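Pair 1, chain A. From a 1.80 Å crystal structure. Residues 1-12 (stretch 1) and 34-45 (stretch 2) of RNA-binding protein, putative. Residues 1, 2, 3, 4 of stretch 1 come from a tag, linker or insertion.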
# COMPACT_ATOMS: atom_id res chain seq x y z
N GLY A 1 -3.75 8.87 -13.48
CA GLY A 1 -3.40 7.61 -12.86
C GLY A 1 -4.06 7.46 -11.51
O GLY A 1 -3.68 6.60 -10.73
N SER A 2 -5.04 8.31 -11.21
CA SER A 2 -5.71 8.26 -9.92
C SER A 2 -6.36 6.89 -9.63
O SER A 2 -6.36 6.42 -8.49
CB SER A 2 -6.76 9.38 -9.83
OG SER A 2 -7.23 9.51 -8.50
N HIS A 3 -6.89 6.27 -10.67
CA HIS A 3 -7.54 4.97 -10.54
C HIS A 3 -6.53 3.89 -10.13
O HIS A 3 -6.94 2.83 -9.67
CB HIS A 3 -8.18 4.55 -11.86
CG HIS A 3 -9.41 5.33 -12.21
ND1 HIS A 3 -9.36 6.65 -12.62
CD2 HIS A 3 -10.71 4.97 -12.25
CE1 HIS A 3 -10.59 7.07 -12.88
NE2 HIS A 3 -11.42 6.07 -12.66
N MET A 4 -5.24 4.16 -10.33
CA MET A 4 -4.19 3.19 -9.98
C MET A 4 -3.53 3.49 -8.63
O MET A 4 -2.61 2.77 -8.20
CB MET A 4 -3.12 3.14 -11.07
CG MET A 4 -3.62 2.70 -12.45
SD MET A 4 -4.34 4.08 -13.36
CE MET A 4 -4.13 3.54 -15.06
N ARG A 5 -4.00 4.54 -7.97
CA ARG A 5 -3.32 5.13 -6.82
C ARG A 5 -4.03 4.73 -5.52
O ARG A 5 -5.26 4.77 -5.44
CB ARG A 5 -3.30 6.66 -6.99
CG ARG A 5 -2.45 7.47 -6.01
CD ARG A 5 -2.60 8.99 -6.35
NE ARG A 5 -2.29 9.25 -7.75
CZ ARG A 5 -2.78 10.25 -8.48
NH1 ARG A 5 -3.64 11.12 -7.95
NH2 ARG A 5 -2.42 10.38 -9.74
N VAL A 6 -3.25 4.33 -4.52
CA VAL A 6 -3.83 3.93 -3.24
C VAL A 6 -3.13 4.68 -2.11
O VAL A 6 -1.91 4.74 -2.06
CB VAL A 6 -3.68 2.40 -3.00
CG1 VAL A 6 -4.12 2.02 -1.58
CG2 VAL A 6 -4.48 1.61 -4.04
N GLN A 7 -3.92 5.26 -1.20
CA GLN A 7 -3.35 5.93 -0.03
C GLN A 7 -3.33 4.97 1.14
O GLN A 7 -4.35 4.41 1.50
CB GLN A 7 -4.18 7.17 0.32
CG GLN A 7 -4.27 8.16 -0.83
CD GLN A 7 -5.32 9.23 -0.59
OE1 GLN A 7 -5.68 9.51 0.55
NE2 GLN A 7 -5.80 9.85 -1.68
N VAL A 8 -2.15 4.81 1.73
CA VAL A 8 -1.95 3.85 2.82
C VAL A 8 -1.73 4.60 4.13
O VAL A 8 -0.96 5.56 4.17
CB VAL A 8 -0.74 2.96 2.53
CG1 VAL A 8 -0.56 1.90 3.64
CG2 VAL A 8 -0.91 2.29 1.18
N SER A 9 -2.40 4.16 5.19
CA SER A 9 -2.17 4.71 6.52
C SER A 9 -1.99 3.55 7.50
O SER A 9 -2.30 2.41 7.17
CB SER A 9 -3.33 5.59 6.97
OG SER A 9 -3.57 6.61 6.01
N GLY A 10 -1.48 3.85 8.69
CA GLY A 10 -1.32 2.85 9.74
C GLY A 10 -0.00 2.10 9.76
O GLY A 10 0.16 1.17 10.54
N LEU A 11 0.95 2.51 8.93
CA LEU A 11 2.25 1.83 8.90
C LEU A 11 2.94 1.87 10.26
O LEU A 11 2.83 2.85 10.99
CB LEU A 11 3.18 2.46 7.86
CG LEU A 11 2.79 2.42 6.38
CD1 LEU A 11 3.70 3.36 5.62
CD2 LEU A 11 2.88 1.01 5.83
N SER A 12 3.68 0.83 10.58
CA SER A 12 4.52 0.86 11.78
C SER A 12 5.66 1.86 11.59
O SER A 12 6.05 2.19 10.46
CB SER A 12 5.07 -0.53 12.12
OG SER A 12 6.33 -0.75 11.51
N LYS A 34 6.10 5.43 -1.97
CA LYS A 34 6.86 6.34 -1.14
C LYS A 34 6.21 6.49 0.23
O LYS A 34 4.99 6.61 0.34
CB LYS A 34 6.93 7.72 -1.80
CG LYS A 34 7.74 8.72 -1.00
CD LYS A 34 8.82 9.38 -1.84
CE LYS A 34 9.84 8.37 -2.30
NZ LYS A 34 11.13 9.01 -2.68
N VAL A 35 7.05 6.50 1.26
CA VAL A 35 6.59 6.61 2.63
C VAL A 35 6.67 8.05 3.08
O VAL A 35 7.61 8.77 2.74
CB VAL A 35 7.42 5.73 3.59
CG1 VAL A 35 7.01 5.97 5.04
CG2 VAL A 35 7.26 4.26 3.22
N PHE A 36 5.66 8.48 3.84
CA PHE A 36 5.57 9.85 4.34
C PHE A 36 5.42 9.84 5.85
O PHE A 36 5.49 8.78 6.48
CB PHE A 36 4.41 10.57 3.67
CG PHE A 36 4.61 10.72 2.20
CD1 PHE A 36 3.95 9.90 1.31
CD2 PHE A 36 5.53 11.64 1.72
CE1 PHE A 36 4.17 10.03 -0.05
CE2 PHE A 36 5.76 11.76 0.36
CZ PHE A 36 5.09 10.95 -0.52
N SER A 37 5.24 11.01 6.45
CA SER A 37 5.18 11.10 7.91
C SER A 37 3.93 10.43 8.45
O SER A 37 2.95 10.23 7.72
CB SER A 37 5.20 12.56 8.36
OG SER A 37 3.90 13.13 8.28
N GLY A 38 3.97 10.07 9.72
CA GLY A 38 2.77 9.64 10.42
C GLY A 38 2.27 8.28 9.99
O GLY A 38 1.07 8.00 10.08
N GLY A 39 3.18 7.42 9.52
CA GLY A 39 2.84 6.05 9.17
C GLY A 39 2.00 5.96 7.90
O GLY A 39 1.16 5.08 7.74
N ARG A 40 2.26 6.86 6.96
CA ARG A 40 1.47 6.92 5.74
C ARG A 40 2.33 6.75 4.48
O ARG A 40 3.54 6.94 4.51
CB ARG A 40 0.70 8.24 5.69
CG ARG A 40 -0.31 8.38 6.83
CD ARG A 40 -0.86 9.80 6.92
NE ARG A 40 0.16 10.74 7.36
CZ ARG A 40 -0.05 12.03 7.59
NH1 ARG A 40 -1.26 12.54 7.43
NH2 ARG A 40 0.95 12.80 7.99
N ALA A 41 1.68 6.39 3.38
CA ALA A 41 2.38 6.21 2.11
C ALA A 41 1.43 6.42 0.96
O ALA A 41 0.22 6.43 1.13
CB ALA A 41 3.00 4.80 2.03
N VAL A 42 1.99 6.61 -0.23
CA VAL A 42 1.20 6.64 -1.45
C VAL A 42 1.81 5.62 -2.39
O VAL A 42 3.02 5.59 -2.56
CB VAL A 42 1.21 8.02 -2.12
CG1 VAL A 42 0.49 7.97 -3.48
CG2 VAL A 42 0.56 9.04 -1.21
N VAL A 43 0.95 4.80 -2.98
CA VAL A 43 1.39 3.75 -3.86
C VAL A 43 0.61 3.83 -5.16
O VAL A 43 -0.56 4.19 -5.15
CB VAL A 43 1.13 2.38 -3.19
CG1 VAL A 43 1.54 1.22 -4.09
CG2 VAL A 43 1.86 2.30 -1.84
N GLU A 44 1.26 3.50 -6.27
CA GLU A 44 0.55 3.33 -7.52
C GLU A 44 0.87 1.96 -8.08
O GLU A 44 1.98 1.45 -7.92
CB GLU A 44 0.93 4.41 -8.54
CG GLU A 44 0.52 5.80 -8.12
CD GLU A 44 0.48 6.75 -9.29
OE1 GLU A 44 1.21 6.52 -10.28
OE2 GLU A 44 -0.30 7.72 -9.24
N PHE A 45 -0.13 1.35 -8.70
CA PHE A 45 0.04 0.05 -9.32
C PHE A 45 0.01 0.22 -10.82
O PHE A 45 -0.43 1.26 -11.33
CB PHE A 45 -1.11 -0.89 -8.91
CG PHE A 45 -1.11 -1.26 -7.45
CD1 PHE A 45 -1.74 -0.44 -6.52
CD2 PHE A 45 -0.52 -2.43 -7.02
CE1 PHE A 45 -1.75 -0.78 -5.17
CE2 PHE A 45 -0.53 -2.78 -5.67
CZ PHE A 45 -1.14 -1.96 -4.75
O HOH W 1 -0.67 8.98 -11.40
O HOH W 2 -0.93 6.32 10.02

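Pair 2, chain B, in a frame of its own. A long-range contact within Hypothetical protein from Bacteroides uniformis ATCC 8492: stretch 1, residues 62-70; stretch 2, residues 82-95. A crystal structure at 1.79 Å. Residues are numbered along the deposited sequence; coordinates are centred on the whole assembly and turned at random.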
# COMPACT_ATOMS: atom_id res chain seq x y z
N GLY B 62 -8.06 1.71 15.91
CA GLY B 62 -9.31 2.31 15.47
C GLY B 62 -9.51 2.14 13.97
O GLY B 62 -9.37 1.02 13.46
N ALA B 63 -9.71 3.26 13.23
CA ALA B 63 -9.88 3.21 11.77
C ALA B 63 -8.58 3.65 11.05
O ALA B 63 -8.59 4.18 9.93
CB ALA B 63 -11.06 4.08 11.34
N GLU B 64 -7.44 3.41 11.71
CA GLU B 64 -6.15 3.77 11.16
C GLU B 64 -5.25 2.53 11.03
O GLU B 64 -5.33 1.60 11.86
CB GLU B 64 -5.48 4.82 12.03
CG GLU B 64 -6.08 6.20 11.88
CD GLU B 64 -5.38 7.32 12.62
OE1 GLU B 64 -4.34 7.06 13.27
OE2 GLU B 64 -5.85 8.48 12.54
N ILE B 65 -4.40 2.52 9.98
CA ILE B 65 -3.46 1.43 9.75
C ILE B 65 -2.07 2.03 9.63
O ILE B 65 -1.85 2.91 8.79
CB ILE B 65 -3.83 0.50 8.56
CG1 ILE B 65 -2.80 -0.62 8.38
CG2 ILE B 65 -4.06 1.29 7.26
CD1 ILE B 65 -3.25 -1.73 7.41
N SER B 66 -1.16 1.58 10.46
CA SER B 66 0.22 2.06 10.41
C SER B 66 1.10 0.99 9.77
O SER B 66 1.18 -0.14 10.27
CB SER B 66 0.73 2.41 11.81
OG SER B 66 0.01 3.47 12.40
N ILE B 67 1.71 1.32 8.64
CA ILE B 67 2.58 0.38 7.92
C ILE B 67 4.02 0.84 8.11
O ILE B 67 4.32 2.04 8.05
CB ILE B 67 2.19 0.28 6.42
CG1 ILE B 67 0.69 -0.05 6.24
CG2 ILE B 67 3.08 -0.75 5.67
CD1 ILE B 67 0.15 0.02 4.73
N ILE B 68 4.90 -0.11 8.44
CA ILE B 68 6.32 0.21 8.63
C ILE B 68 7.14 -0.80 7.84
O ILE B 68 7.02 -2.01 8.03
CB ILE B 68 6.77 0.33 10.12
CG1 ILE B 68 8.31 0.59 10.18
CG2 ILE B 68 6.34 -0.92 10.93
CD1 ILE B 68 8.90 0.96 11.50
N LEU B 69 7.94 -0.28 6.90
CA LEU B 69 8.76 -1.13 6.07
C LEU B 69 10.11 -1.34 6.70
O LEU B 69 10.63 -0.47 7.42
CB LEU B 69 8.92 -0.52 4.67
CG LEU B 69 7.61 -0.35 3.87
CD1 LEU B 69 7.87 0.35 2.58
CD2 LEU B 69 6.94 -1.70 3.58
N LEU B 70 10.71 -2.50 6.40
CA LEU B 70 12.04 -2.87 6.88
C LEU B 70 13.09 -1.96 6.27
O LEU B 70 12.92 -1.51 5.11
CB LEU B 70 12.36 -4.33 6.49
CG LEU B 70 11.49 -5.43 7.06
CD1 LEU B 70 11.80 -6.76 6.35
CD2 LEU B 70 11.76 -5.61 8.53
N TYR B 82 7.72 3.64 -5.49
CA TYR B 82 6.48 3.03 -5.01
C TYR B 82 6.05 3.46 -3.63
O TYR B 82 4.87 3.31 -3.31
CB TYR B 82 6.61 1.52 -5.07
CG TYR B 82 6.82 1.00 -6.48
CD1 TYR B 82 5.78 1.01 -7.41
CD2 TYR B 82 8.06 0.53 -6.89
CE1 TYR B 82 5.97 0.55 -8.71
CE2 TYR B 82 8.27 0.08 -8.19
CZ TYR B 82 7.21 0.08 -9.09
OH TYR B 82 7.40 -0.36 -10.36
N PHE B 83 6.99 3.95 -2.80
CA PHE B 83 6.69 4.35 -1.44
C PHE B 83 7.28 5.72 -1.14
O PHE B 83 6.54 6.72 -1.20
CB PHE B 83 7.16 3.26 -0.45
CG PHE B 83 6.38 1.97 -0.61
CD1 PHE B 83 5.15 1.81 0.02
CD2 PHE B 83 6.85 0.95 -1.43
CE1 PHE B 83 4.40 0.63 -0.15
CE2 PHE B 83 6.09 -0.20 -1.63
CZ PHE B 83 4.87 -0.35 -0.99
N GLY B 84 8.58 5.78 -0.83
CA GLY B 84 9.23 7.05 -0.53
C GLY B 84 8.82 7.62 0.82
O GLY B 84 9.01 8.81 1.08
N TRP B 85 8.26 6.77 1.71
CA TRP B 85 7.81 7.22 3.03
C TRP B 85 8.97 7.58 3.92
O TRP B 85 9.95 6.84 3.95
CB TRP B 85 6.97 6.14 3.74
CG TRP B 85 5.76 5.65 3.00
CD1 TRP B 85 5.04 6.32 2.06
CD2 TRP B 85 5.08 4.41 3.23
NE1 TRP B 85 3.99 5.54 1.63
CE2 TRP B 85 3.97 4.38 2.35
CE3 TRP B 85 5.31 3.31 4.08
CZ2 TRP B 85 3.08 3.31 2.33
CZ3 TRP B 85 4.42 2.26 4.06
CH2 TRP B 85 3.32 2.26 3.17
N PRO B 86 8.86 8.70 4.69
CA PRO B 86 9.94 9.02 5.63
C PRO B 86 10.04 7.93 6.71
O PRO B 86 9.01 7.45 7.20
CB PRO B 86 9.50 10.37 6.22
CG PRO B 86 8.03 10.40 6.07
CD PRO B 86 7.74 9.65 4.80
N GLU B 87 11.28 7.47 6.97
CA GLU B 87 11.62 6.42 7.93
C GLU B 87 10.90 5.07 7.64
O GLU B 87 10.76 4.24 8.53
CB GLU B 87 11.36 6.91 9.37
CG GLU B 87 12.55 7.62 9.98
CD GLU B 87 12.24 8.49 11.18
OE1 GLU B 87 11.68 7.96 12.17
OE2 GLU B 87 12.56 9.70 11.14
N GLY B 88 10.43 4.89 6.41
CA GLY B 88 9.72 3.70 5.98
C GLY B 88 8.37 3.54 6.64
O GLY B 88 7.86 2.43 6.68
N LYS B 89 7.77 4.63 7.12
CA LYS B 89 6.51 4.55 7.86
C LYS B 89 5.42 5.44 7.30
O LYS B 89 5.69 6.58 6.90
CB LYS B 89 6.71 4.99 9.33
CG LYS B 89 7.87 4.39 10.10
CD LYS B 89 7.85 4.96 11.52
CE LYS B 89 9.09 4.62 12.30
NZ LYS B 89 9.03 5.13 13.70
N CYS B 90 4.17 4.98 7.37
CA CYS B 90 3.00 5.77 7.01
C CYS B 90 1.76 5.25 7.74
O CYS B 90 1.45 4.06 7.68
CB CYS B 90 2.76 5.81 5.50
SG CYS B 90 1.42 6.92 4.99
N THR B 91 1.02 6.18 8.35
CA THR B 91 -0.25 5.88 9.00
C THR B 91 -1.37 6.37 8.10
O THR B 91 -1.47 7.56 7.81
CB THR B 91 -0.34 6.46 10.40
OG1 THR B 91 0.66 5.81 11.19
CG2 THR B 91 -1.75 6.22 11.03
N PHE B 92 -2.19 5.46 7.67
CA PHE B 92 -3.32 5.74 6.79
C PHE B 92 -4.64 5.69 7.52
O PHE B 92 -4.79 4.90 8.45
CB PHE B 92 -3.38 4.67 5.67
CG PHE B 92 -2.23 4.65 4.70
CD1 PHE B 92 -1.08 3.91 4.97
CD2 PHE B 92 -2.31 5.34 3.49
CE1 PHE B 92 -0.03 3.87 4.04
CE2 PHE B 92 -1.27 5.28 2.57
CZ PHE B 92 -0.13 4.56 2.85
N LYS B 93 -5.61 6.48 7.05
CA LYS B 93 -6.99 6.37 7.49
C LYS B 93 -7.65 5.31 6.62
O LYS B 93 -7.49 5.35 5.41
CB LYS B 93 -7.74 7.72 7.38
CG LYS B 93 -9.23 7.60 7.78
CD LYS B 93 -9.75 8.83 8.51
CE LYS B 93 -11.25 8.87 8.53
NZ LYS B 93 -11.79 9.37 7.24
N VAL B 94 -8.36 4.36 7.23
CA VAL B 94 -9.11 3.35 6.51
C VAL B 94 -10.49 3.95 6.26
O VAL B 94 -11.36 3.99 7.17
CB VAL B 94 -9.15 1.97 7.21
CG1 VAL B 94 -9.98 0.96 6.41
CG2 VAL B 94 -7.74 1.44 7.44
N GLU B 95 -10.68 4.46 5.06
CA GLU B 95 -11.94 5.09 4.66
C GLU B 95 -12.98 4.05 4.34
O GLU B 95 -14.19 4.28 4.50
CB GLU B 95 -11.71 6.02 3.46
CG GLU B 95 -10.91 7.27 3.81
CD GLU B 95 -11.00 8.39 2.80
OE1 GLU B 95 -11.35 8.13 1.63
OE2 GLU B 95 -10.70 9.54 3.19

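Both pairs are antiparallel two-strand arrangements. In pair 1 strands 5-9 and 40-45 run at 162° with their axes 4.6 Å apart at closest approach; in pair 2 strands 64-69 and 89-95 run at 159° and approach to 4.5 Å. Superposing N, CA and C of 14 central residues gives an RMSD of 0.6 Å, and the register carries over: V6(A)–V43(A) falls on I65(B)–F92(B), and V8(A)–A41(A) on I67(B)–C90(B). All four are hydrogen-bonded pairs. V6(A) N to V43(A) O is 2.8 Å and V43(A) N to V6(A) O 3.0 Å; the equivalents, I65(B) N to F92(B) O and F92(B) N to I65(B) O, are 2.9 and 2.8 Å. One bond further, F45(A) N reaches M4(A) O at 2.9 Å, as V94(B) N reaches A63(B) O at 2.7 Å, although M4(A) is a tag residue.

G39(A) and G88(B) coincide within 0.4 Å and both have positive phi, which favours glycine. At this other end both glycine carbonyls accept a backbone bond: L69(B) N to G88(B) O at 2.7 Å and L11(A) N to G39(A) O at 2.8 Å; G10(A), the counterpart of L69(B), has its N 3.1 Å from G39(A) O.

On the face carrying V6(A), V8(A), A41(A) and V43(A), packing relies on small aliphatic groups: V8(A) CG2 lies 4.1 Å from V43(A) CG2, and V8(A) CB 4.2 Å from A41(A) CB. Pair 2 places larger groups at all four of these positions. I67(B) CD1 reaches F92(B) CE1 at 3.9 Å, and I67(B) CG2 meets the edge of the W85(B) ring, 3.7 Å from CZ3. At the far end the aromatic ring changes strand position: F45(A) CE1 touches V6(A) CG2 at 3.8 Å, while its counterpart V94(B) offers CG2 to I65(B) CG2 at 3.7 Å. Leucine also serves both pairs, though from positions that do not match each other: L11(A), which has no counterpart, packs CD1 3.9 Å from A41(A) CB, and L69(B), which falls on G10(A), sets CD1 over the F83(B) ring face, 4.1 Å from its centroid.

The opposite face holds the polar solutions. R5(A) and E44(A) form a salt bridge, NE to OE2 2.9 Å at 169°, reinforced by a water that accepts from R5(A) NH2 (2.8 Å) and donates to E44(A) OE2 (2.5 Å). The matched E64(B) and K93(B) reverse the charges without bridging; E64(B) OE1 instead lies 3.5 Å from T91(B) CG2. Pair 2 places its polar side-chain link one rung along, where S66(B) OG and T91(B) OG1 hydrogen-bond at 2.7 Å. The corresponding Q7(A) and V42(A) make no such bond.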